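Local structure of uncharacterized protein (Staphylococcus aureus, 3P8A) at residues Ile191-Arg201 against Asp232-Lys241; Ser247-Pro258 against Gly265-Leu273. The protein is of unknown function but belongs to the glyoxalase-like (VOC) family, whose members are mostly metal-dependent enzymes and small-molecule-binding proteins. All coordinates share one frame; numbering follows the deposited sequence.

Contact 1: Ile191-Arg201 against Asp232-Lys241; sequences IETVIVKSKNR and DIYFRIEDGK
The guanidinium of R201 turns its edge to the carboxylate of D239: NE donates to OD1 of D239 at 2.7 Å and NH2 to OD2 at 2.9 Å, a side-on, two-nitrogen salt bridge. OD1 lies in the guanidinium plane, yet the two planes stand 58° apart, so both nitrogens reach the carboxylate from above its own plane. A bend at chi3 (53°) turns the arginine head back toward the aspartate, while its CD rests 3.2 Å from the backbone O of I237. A water bridges the same corner, donating to S198 O and D239 OD1 and accepting from R201 N. The Y234 ring has E192 O near its edge, and F235 brings CD1 to 4.1 Å from CB of V194.

Between the two strands runs a regular parallel pairing. Six strong backbone bonds alternate from Y234 N to S198 N, the straightest being V196 N to R236 O (172°); G240 N to S198 O is a weak seventh. T193, I195, R236 and E238 share one face, where CG2 of I195 packs 3.7 Å from CD of E238. V194, V196, F235 and I237 occupy the other, with CD1 of I237 3.7 Å from CB of V196.

Strands 189-198 and 234-239 are joined through helix 201-212 and strands 215-219 and 223-227, consistent with the beta-alpha-beta-beta-beta unit of VOC proteins. Strand 244-252 flanks 189-198 on its far side. W208 of helix 201-212 covers V196, F235 and I237, while I110 of strand 106-113, from the other sheet, packs on V194 and F235.

Contact 2: Ser247-Pro258 against Gly265-Leu273; sequences SVIIKDAQATSP and GAIYRFEPL
V248 and I250 pack tightly against Y268 and F270 on the buried face. CG1 of V248 sits 3.7 Å from CD1 of Y268, placed there by a chi1 of 70° that sets this methyl between the backbone N and carbonyl carbon. I250 lies alongside F270, its CD1 3.9 Å from CE1 of that ring and also near the edge of Y268. Parallel backbone bonds hold the strands in step, from V248 N on I267 O to D252 N on E271 O.

The reverse face is more polar and partly exposed. There CD1 of I249 lies over the centre of the R269 guanidinium, 4.0 Å above its plane, and CG2 of I249 touches CD of E271 at 3.7 Å. R269 NH2 and E271 OE2 form a long salt bridge, and a water joins R269 NH1 to S247 OG. Past D252 the regular pairing gives way to a type I turn and a largely exposed loop that wraps P272, with A255 O 3.3 Å from CB of P272.

Strand 259-263 links these parallel strands and borders 266-272 at the sheet's edge; 189-198 flanks 244-252. Toward the eight-stranded sheet, Y268 hydrogen-bonds H30 of strand 24-31 and meets F107 of strand 106-113 edge-to-face, as it does F40.

Both segments of contact 1 precede those of contact 2 in the chain, and the contact centres lie 16 Å apart within one seven-stranded mixed sheet. Strand 189-198 of contact 1 and strand 244-252 of contact 2 are direct neighbours, giving four adjacent strands of the sheet in the order 234-239, 189-198, 244-252, 266-272. At the antiparallel seam a classic beta bulge sets E192 and T193 opposite the single residue I249, with probable backbone bonds from E192 N to I249 O and from I249 N to T193 O. This seam unites the two parallel pairings in one sheet that packs on the eight-stranded sheet, consistent with a VOC-like fold.

Contact 1: Ile191-Arg201 against Asp232-Lys241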
loop_
_atom_site.group_PDB
_atom_site.type_symbol
_atom_site.label_atom_id
_atom_site.label_comp_id
_atom_site.label_asym_id
_atom_site.label_seq_id
_atom_site.Cartn_x
_atom_site.Cartn_y
_atom_site.Cartn_z
ATOM N N ILE A 191 -2.283 -2.920 12.412
ATOM C CA ILE A 191 -1.324 -3.506 11.471
ATOM C C ILE A 191 0.033 -3.520 12.198
ATOM O O ILE A 191 0.416 -2.520 12.810
ATOM C CB ILE A 191 -1.300 -2.798 10.087
ATOM C CG1 ILE A 191 -2.601 -3.090 9.293
ATOM C CG2 ILE A 191 -0.067 -3.208 9.264
ATOM C CD1 ILE A 191 -2.985 -2.076 8.254
ATOM N N GLU A 192 0.714 -4.671 12.186
ATOM C CA GLU A 192 1.988 -4.847 12.865
ATOM C C GLU A 192 3.136 -5.040 11.888
ATOM O O GLU A 192 4.219 -4.490 12.102
ATOM C CB GLU A 192 1.880 -6.061 13.800
ATOM C CG GLU A 192 3.069 -6.277 14.721
ATOM C CD GLU A 192 3.031 -7.552 15.535
ATOM O OE1 GLU A 192 2.127 -8.392 15.313
ATOM O OE2 GLU A 192 3.923 -7.717 16.396
ATOM N N THR A 193 2.930 -5.880 10.849
ATOM C CA THR A 193 3.981 -6.233 9.905
ATOM C C THR A 193 3.422 -6.444 8.525
ATOM O O THR A 193 2.317 -6.955 8.362
ATOM C CB THR A 193 4.697 -7.528 10.382
ATOM O OG1 THR A 193 5.118 -7.368 11.730
ATOM C CG2 THR A 193 5.919 -7.902 9.528
ATOM N N VAL A 194 4.232 -6.106 7.539
ATOM C CA VAL A 194 3.982 -6.332 6.129
ATOM C C VAL A 194 5.123 -7.225 5.685
ATOM O O VAL A 194 6.310 -6.898 5.898
ATOM C CB VAL A 194 3.862 -5.026 5.291
ATOM C CG1 VAL A 194 3.781 -5.338 3.788
ATOM C CG2 VAL A 194 2.633 -4.251 5.713
ATOM N N ILE A 195 4.749 -8.400 5.166
ATOM C CA ILE A 195 5.707 -9.370 4.690
ATOM C C ILE A 195 5.775 -9.349 3.167
ATOM O O ILE A 195 4.752 -9.498 2.468
ATOM C CB ILE A 195 5.492 -10.800 5.279
ATOM C CG1 ILE A 195 5.573 -10.769 6.819
ATOM C CG2 ILE A 195 6.583 -11.747 4.728
ATOM C CD1 ILE A 195 5.459 -12.190 7.527
ATOM N N VAL A 196 7.003 -9.177 2.667
ATOM C CA VAL A 196 7.337 -9.114 1.264
ATOM C C VAL A 196 8.266 -10.290 0.958
ATOM O O VAL A 196 9.234 -10.535 1.705
ATOM C CB VAL A 196 8.015 -7.745 0.924
ATOM C CG1 VAL A 196 8.492 -7.693 -0.518
ATOM C CG2 VAL A 196 7.093 -6.561 1.222
ATOM N N LYS A 197 7.939 -11.051 -0.109
ATOM C CA LYS A 197 8.782 -12.136 -0.568
ATOM C C LYS A 197 9.580 -11.561 -1.726
ATOM O O LYS A 197 8.996 -10.888 -2.579
ATOM C CB LYS A 197 7.938 -13.370 -0.964
ATOM C CG LYS A 197 7.822 -14.331 0.216
ATOM C CD LYS A 197 6.901 -15.489 0.011
ATOM C CE LYS A 197 7.057 -16.471 1.162
ATOM N NZ LYS A 197 6.236 -17.694 0.988
ATOM N N SER A 198 10.913 -11.739 -1.731
ATOM C CA SER A 198 11.715 -11.201 -2.830
ATOM C C SER A 198 12.718 -12.209 -3.377
ATOM O O SER A 198 13.417 -12.864 -2.594
ATOM C CB SER A 198 12.448 -9.942 -2.398
ATOM O OG SER A 198 13.243 -9.466 -3.473
ATOM N N LYS A 199 12.864 -12.252 -4.714
ATOM C CA LYS A 199 13.867 -13.131 -5.341
ATOM C C LYS A 199 15.246 -12.493 -5.297
ATOM O O LYS A 199 16.236 -13.122 -5.679
ATOM C CB LYS A 199 13.484 -13.480 -6.794
ATOM C CG LYS A 199 12.324 -14.451 -6.900
ATOM C CD LYS A 199 11.989 -14.756 -8.365
ATOM C CE LYS A 199 11.124 -13.698 -8.997
ATOM N NZ LYS A 199 10.745 -14.084 -10.390
ATOM N N ASN A 200 15.319 -11.247 -4.814
ATOM C CA ASN A 200 16.566 -10.520 -4.639
ATOM C C ASN A 200 16.458 -9.630 -3.409
ATOM O O ASN A 200 16.366 -8.417 -3.511
ATOM C CB ASN A 200 16.943 -9.717 -5.919
ATOM C CG ASN A 200 18.396 -9.302 -5.943
ATOM O OD1 ASN A 200 19.123 -9.454 -4.964
ATOM N ND2 ASN A 200 18.839 -8.724 -7.050
ATOM N N ARG A 201 16.450 -10.249 -2.235
ATOM C CA ARG A 201 16.314 -9.548 -0.963
ATOM C C ARG A 201 17.336 -8.465 -0.764
ATOM O O ARG A 201 16.985 -7.389 -0.300
ATOM C CB ARG A 201 16.369 -10.551 0.193
ATOM C CG ARG A 201 16.356 -9.910 1.575
ATOM C CD ARG A 201 16.024 -10.911 2.651
ATOM N NE ARG A 201 16.874 -12.109 2.634
ATOM C CZ ARG A 201 17.725 -12.447 3.607
ATOM N NH1 ARG A 201 17.936 -11.630 4.632
ATOM N NH2 ARG A 201 18.388 -13.589 3.545
ATOM N N ASP A 232 5.636 2.385 13.784
ATOM C CA ASP A 232 5.892 1.106 14.466
ATOM C C ASP A 232 5.678 -0.166 13.612
ATOM O O ASP A 232 5.826 -1.258 14.152
ATOM C CB ASP A 232 5.109 0.967 15.804
ATOM C CG ASP A 232 4.701 2.218 16.555
ATOM O OD1 ASP A 232 3.551 2.260 17.039
ATOM O OD2 ASP A 232 5.568 3.113 16.755
ATOM N N ILE A 233 5.302 -0.044 12.329
ATOM C CA ILE A 233 5.086 -1.205 11.452
ATOM C C ILE A 233 6.432 -1.818 11.039
ATOM O O ILE A 233 7.325 -1.092 10.585
ATOM C CB ILE A 233 4.268 -0.837 10.162
ATOM C CG1 ILE A 233 2.953 -0.066 10.391
ATOM C CG2 ILE A 233 4.104 -2.009 9.178
ATOM C CD1 ILE A 233 2.009 -0.609 11.289
ATOM N N TYR A 234 6.551 -3.148 11.120
ATOM C CA TYR A 234 7.747 -3.818 10.625
ATOM C C TYR A 234 7.536 -4.186 9.170
ATOM O O TYR A 234 6.405 -4.440 8.760
ATOM C CB TYR A 234 8.113 -5.039 11.478
ATOM C CG TYR A 234 8.581 -4.623 12.849
ATOM C CD1 TYR A 234 9.908 -4.287 13.079
ATOM C CD2 TYR A 234 7.672 -4.429 13.887
ATOM C CE1 TYR A 234 10.337 -3.846 14.323
ATOM C CE2 TYR A 234 8.091 -3.990 15.136
ATOM C CZ TYR A 234 9.424 -3.686 15.346
ATOM O OH TYR A 234 9.863 -3.248 16.573
ATOM N N PHE A 235 8.609 -4.150 8.390
ATOM C CA PHE A 235 8.634 -4.529 6.985
ATOM C C PHE A 235 9.591 -5.686 6.881
ATOM O O PHE A 235 10.801 -5.513 7.062
ATOM C CB PHE A 235 9.058 -3.351 6.077
ATOM C CG PHE A 235 8.080 -2.221 6.187
ATOM C CD1 PHE A 235 6.852 -2.274 5.520
ATOM C CD2 PHE A 235 8.308 -1.166 7.071
ATOM C CE1 PHE A 235 5.911 -1.250 5.672
ATOM C CE2 PHE A 235 7.353 -0.153 7.232
ATOM C CZ PHE A 235 6.167 -0.203 6.530
ATOM N N ARG A 236 9.045 -6.886 6.684
ATOM C CA ARG A 236 9.864 -8.064 6.578
ATOM C C ARG A 236 10.027 -8.433 5.128
ATOM O O ARG A 236 9.029 -8.686 4.449
ATOM C CB ARG A 236 9.268 -9.232 7.412
ATOM C CG ARG A 236 10.089 -10.532 7.275
ATOM C CD ARG A 236 9.706 -11.544 8.314
ATOM N NE ARG A 236 10.115 -11.085 9.640
ATOM C CZ ARG A 236 9.986 -11.773 10.765
ATOM N NH1 ARG A 236 9.438 -12.978 10.755
ATOM N NH2 ARG A 236 10.416 -11.264 11.909
ATOM N N ILE A 237 11.281 -8.440 4.648
ATOM C CA ILE A 237 11.653 -8.855 3.287
ATOM C C ILE A 237 12.288 -10.221 3.480
ATOM O O ILE A 237 13.287 -10.343 4.185
ATOM C CB ILE A 237 12.646 -7.876 2.572
ATOM C CG1 ILE A 237 12.296 -6.359 2.760
ATOM C CG2 ILE A 237 12.898 -8.258 1.091
ATOM C CD1 ILE A 237 10.920 -5.870 2.238
ATOM N N GLU A 238 11.661 -11.253 2.931
ATOM C CA GLU A 238 12.170 -12.593 3.045
ATOM C C GLU A 238 12.443 -13.208 1.692
ATOM O O GLU A 238 11.806 -12.868 0.692
ATOM C CB GLU A 238 11.318 -13.483 3.963
ATOM C CG GLU A 238 9.876 -13.690 3.556
ATOM C CD GLU A 238 9.075 -14.540 4.522
ATOM O OE1 GLU A 238 8.073 -15.143 4.078
ATOM O OE2 GLU A 238 9.421 -14.577 5.724
ATOM N N ASP A 239 13.439 -14.085 1.663
ATOM C CA ASP A 239 13.828 -14.804 0.458
ATOM C C ASP A 239 12.643 -15.672 0.026
ATOM O O ASP A 239 11.973 -16.257 0.867
ATOM C CB ASP A 239 15.017 -15.723 0.768
ATOM C CG ASP A 239 16.309 -14.998 1.073
ATOM O OD1 ASP A 239 16.477 -13.863 0.594
ATOM O OD2 ASP A 239 17.163 -15.580 1.778
ATOM N N GLY A 240 12.379 -15.708 -1.265
ATOM C CA GLY A 240 11.302 -16.537 -1.782
ATOM C C GLY A 240 11.529 -16.922 -3.217
ATOM O O GLY A 240 12.390 -16.356 -3.896
ATOM N N LYS A 241 10.751 -17.893 -3.692
ATOM C CA LYS A 241 10.771 -18.293 -5.098
ATOM C C LYS A 241 9.887 -17.313 -5.875
ATOM O O LYS A 241 9.950 -17.251 -7.098
ATOM C CB LYS A 241 10.301 -19.749 -5.263
ATOM C CG LYS A 241 11.214 -20.761 -4.548
ATOM C CD LYS A 241 11.906 -21.806 -5.474
ATOM C CE LYS A 241 13.099 -22.475 -4.819
ATOM N NZ LYS A 241 14.252 -22.609 -5.755
HETATM O O HOH W 1 16.185 -13.084 -2.122
#

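Contact 2: Ser247-Pro258 against Gly265-Leu273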
loop_
_atom_site.group_PDB
_atom_site.type_symbol
_atom_site.label_atom_id
_atom_site.label_comp_id
_atom_site.label_asym_id
_atom_site.label_seq_id
_atom_site.Cartn_x
_atom_site.Cartn_y
_atom_site.Cartn_z
ATOM N N SER A 247 1.912 -10.975 2.706
ATOM C CA SER A 247 0.990 -11.039 3.814
ATOM C C SER A 247 1.079 -9.838 4.728
ATOM O O SER A 247 2.049 -9.084 4.691
ATOM C CB SER A 247 1.219 -12.328 4.615
ATOM O OG SER A 247 2.385 -12.273 5.416
ATOM N N VAL A 248 0.048 -9.659 5.527
ATOM C CA VAL A 248 -0.041 -8.579 6.506
ATOM C C VAL A 248 -0.376 -9.236 7.857
ATOM O O VAL A 248 -1.174 -10.187 7.908
ATOM C CB VAL A 248 -1.018 -7.436 6.056
ATOM C CG1 VAL A 248 -2.491 -7.868 6.085
ATOM C CG2 VAL A 248 -0.809 -6.159 6.874
ATOM N N ILE A 249 0.296 -8.797 8.931
ATOM C CA ILE A 249 0.075 -9.319 10.282
ATOM C C ILE A 249 -0.668 -8.250 11.034
ATOM O O ILE A 249 -0.190 -7.124 11.122
ATOM C CB ILE A 249 1.368 -9.789 11.015
ATOM C CG1 ILE A 249 2.151 -10.820 10.156
ATOM C CG2 ILE A 249 1.032 -10.355 12.414
ATOM C CD1 ILE A 249 3.529 -11.198 10.723
ATOM N N ILE A 250 -1.866 -8.588 11.505
ATOM C CA ILE A 250 -2.774 -7.669 12.193
ATOM C C ILE A 250 -2.992 -8.145 13.600
ATOM O O ILE A 250 -3.466 -9.259 13.810
ATOM C CB ILE A 250 -4.126 -7.450 11.449
ATOM C CG1 ILE A 250 -3.906 -7.046 9.971
ATOM C CG2 ILE A 250 -4.941 -6.341 12.155
ATOM C CD1 ILE A 250 -5.177 -7.261 9.046
ATOM N N LYS A 251 -2.653 -7.301 14.567
ATOM C CA LYS A 251 -2.878 -7.611 15.968
ATOM C C LYS A 251 -4.382 -7.436 16.194
ATOM O O LYS A 251 -4.965 -6.456 15.719
ATOM C CB LYS A 251 -2.066 -6.665 16.861
ATOM C CG LYS A 251 -0.618 -7.092 17.047
ATOM C CD LYS A 251 0.091 -6.207 18.084
ATOM C CE LYS A 251 0.966 -5.105 17.507
ATOM N NZ LYS A 251 0.190 -4.030 16.824
ATOM N N ASP A 252 -5.023 -8.425 16.813
ATOM C CA ASP A 252 -6.464 -8.397 17.066
ATOM C C ASP A 252 -6.705 -8.511 18.573
ATOM O O ASP A 252 -6.465 -9.569 19.155
ATOM C CB ASP A 252 -7.189 -9.508 16.265
ATOM C CG ASP A 252 -8.706 -9.592 16.423
ATOM O OD1 ASP A 252 -9.317 -8.605 16.897
ATOM O OD2 ASP A 252 -9.289 -10.629 16.025
ATOM N N ALA A 253 -7.161 -7.403 19.200
ATOM C CA ALA A 253 -7.443 -7.306 20.640
ATOM C C ALA A 253 -8.509 -8.304 21.121
ATOM O O ALA A 253 -8.478 -8.701 22.289
ATOM C CB ALA A 253 -7.848 -5.884 21.000
ATOM N N GLN A 254 -9.423 -8.718 20.227
ATOM C CA GLN A 254 -10.498 -9.673 20.522
ATOM C C GLN A 254 -10.113 -11.146 20.213
ATOM O O GLN A 254 -10.896 -12.051 20.506
ATOM C CB GLN A 254 -11.813 -9.283 19.815
ATOM C CG GLN A 254 -12.376 -7.895 20.181
ATOM C CD GLN A 254 -12.981 -7.740 21.571
ATOM O OE1 GLN A 254 -12.867 -8.600 22.458
ATOM N NE2 GLN A 254 -13.627 -6.601 21.798
ATOM N N ALA A 255 -8.916 -11.388 19.636
ATOM C CA ALA A 255 -8.470 -12.754 19.336
ATOM C C ALA A 255 -7.804 -13.413 20.536
ATOM O O ALA A 255 -7.060 -12.763 21.271
ATOM C CB ALA A 255 -7.520 -12.766 18.141
ATOM N N THR A 256 -8.060 -14.715 20.716
ATOM C CA THR A 256 -7.466 -15.517 21.791
ATOM C C THR A 256 -6.426 -16.432 21.168
ATOM O O THR A 256 -5.461 -16.809 21.835
ATOM C CB THR A 256 -8.541 -16.328 22.554
ATOM O OG1 THR A 256 -9.161 -17.252 21.658
ATOM C CG2 THR A 256 -9.589 -15.444 23.225
ATOM N N SER A 257 -6.625 -16.782 19.881
ATOM C CA SER A 257 -5.746 -17.672 19.117
ATOM C C SER A 257 -5.376 -17.077 17.750
ATOM O O SER A 257 -6.221 -16.415 17.140
ATOM C CB SER A 257 -6.415 -19.034 18.921
ATOM O OG SER A 257 -7.639 -18.968 18.208
ATOM N N PRO A 258 -4.146 -17.297 17.235
ATOM C CA PRO A 258 -3.822 -16.756 15.907
ATOM C C PRO A 258 -4.598 -17.470 14.806
ATOM O O PRO A 258 -5.100 -18.575 15.021
ATOM C CB PRO A 258 -2.322 -17.029 15.751
ATOM C CG PRO A 258 -1.848 -17.524 17.074
ATOM C CD PRO A 258 -3.021 -18.077 17.785
ATOM N N GLY A 265 -5.670 -14.073 -3.429
ATOM C CA GLY A 265 -4.223 -13.949 -3.600
ATOM C C GLY A 265 -3.447 -13.265 -2.488
ATOM O O GLY A 265 -2.232 -13.108 -2.612
ATOM N N ALA A 266 -4.122 -12.858 -1.404
ATOM C CA ALA A 266 -3.499 -12.177 -0.276
ATOM C C ALA A 266 -3.656 -12.966 1.028
ATOM O O ALA A 266 -4.518 -13.844 1.128
ATOM C CB ALA A 266 -4.077 -10.775 -0.127
ATOM N N ILE A 267 -2.758 -12.732 1.991
ATOM C CA ILE A 267 -2.808 -13.436 3.276
ATOM C C ILE A 267 -2.971 -12.418 4.372
ATOM O O ILE A 267 -2.156 -11.502 4.483
ATOM C CB ILE A 267 -1.596 -14.375 3.534
ATOM C CG1 ILE A 267 -1.392 -15.357 2.354
ATOM C CG2 ILE A 267 -1.748 -15.134 4.892
ATOM C CD1 ILE A 267 -0.049 -15.925 2.281
ATOM N N TYR A 268 -4.058 -12.543 5.137
ATOM C CA TYR A 268 -4.302 -11.669 6.284
ATOM C C TYR A 268 -4.065 -12.545 7.508
ATOM O O TYR A 268 -4.791 -13.514 7.691
ATOM C CB TYR A 268 -5.730 -11.107 6.259
ATOM C CG TYR A 268 -5.997 -10.155 5.107
ATOM C CD1 TYR A 268 -5.944 -8.774 5.291
ATOM C CD2 TYR A 268 -6.299 -10.635 3.834
ATOM C CE1 TYR A 268 -6.177 -7.892 4.232
ATOM C CE2 TYR A 268 -6.532 -9.762 2.768
ATOM C CZ TYR A 268 -6.485 -8.390 2.976
ATOM O OH TYR A 268 -6.723 -7.527 1.927
ATOM N N ARG A 269 -2.994 -12.272 8.283
ATOM C CA ARG A 269 -2.672 -13.030 9.502
ATOM C C ARG A 269 -3.128 -12.238 10.713
ATOM O O ARG A 269 -2.841 -11.042 10.801
ATOM C CB ARG A 269 -1.162 -13.331 9.595
ATOM C CG ARG A 269 -0.652 -14.319 8.553
ATOM C CD ARG A 269 0.871 -14.433 8.493
ATOM N NE ARG A 269 1.453 -14.961 9.736
ATOM C CZ ARG A 269 2.755 -15.154 9.949
ATOM N NH1 ARG A 269 3.642 -14.881 8.998
ATOM N NH2 ARG A 269 3.180 -15.614 11.120
ATOM N N PHE A 270 -3.848 -12.885 11.643
ATOM C CA PHE A 270 -4.352 -12.231 12.847
ATOM C C PHE A 270 -3.737 -12.853 14.062
ATOM O O PHE A 270 -3.678 -14.083 14.177
ATOM C CB PHE A 270 -5.881 -12.276 12.921
ATOM C CG PHE A 270 -6.587 -11.561 11.787
ATOM C CD1 PHE A 270 -7.046 -10.257 11.943
ATOM C CD2 PHE A 270 -6.764 -12.181 10.551
ATOM C CE1 PHE A 270 -7.694 -9.597 10.886
ATOM C CE2 PHE A 270 -7.412 -11.520 9.500
ATOM C CZ PHE A 270 -7.898 -10.247 9.687
ATOM N N GLU A 271 -3.235 -12.008 14.967
ATOM C CA GLU A 271 -2.584 -12.488 16.178
ATOM C C GLU A 271 -3.139 -11.819 17.428
ATOM O O GLU A 271 -3.445 -10.621 17.388
ATOM C CB GLU A 271 -1.049 -12.324 16.067
ATOM C CG GLU A 271 -0.458 -13.188 14.958
ATOM C CD GLU A 271 1.043 -13.216 14.738
ATOM O OE1 GLU A 271 1.783 -12.543 15.493
ATOM O OE2 GLU A 271 1.477 -13.923 13.799
ATOM N N PRO A 272 -3.259 -12.567 18.552
ATOM C CA PRO A 272 -3.747 -11.952 19.805
ATOM C C PRO A 272 -2.797 -10.898 20.388
ATOM O O PRO A 272 -1.598 -10.896 20.064
ATOM C CB PRO A 272 -3.865 -13.150 20.769
ATOM C CG PRO A 272 -3.761 -14.370 19.921
ATOM C CD PRO A 272 -2.913 -13.989 18.760
ATOM N N LEU A 273 -3.330 -10.067 21.329
ATOM C CA LEU A 273 -2.691 -8.954 22.069
ATOM C C LEU A 273 -2.539 -7.663 21.261
ATOM O O LEU A 273 -3.176 -6.655 21.579
ATOM C CB LEU A 273 -1.376 -9.335 22.787
ATOM C CG LEU A 273 -1.509 -10.125 24.094
ATOM C CD1 LEU A 273 -0.418 -11.166 24.209
ATOM C CD2 LEU A 273 -1.464 -9.203 25.309
HETATM O O HOH W 2 3.361 -14.975 6.250
#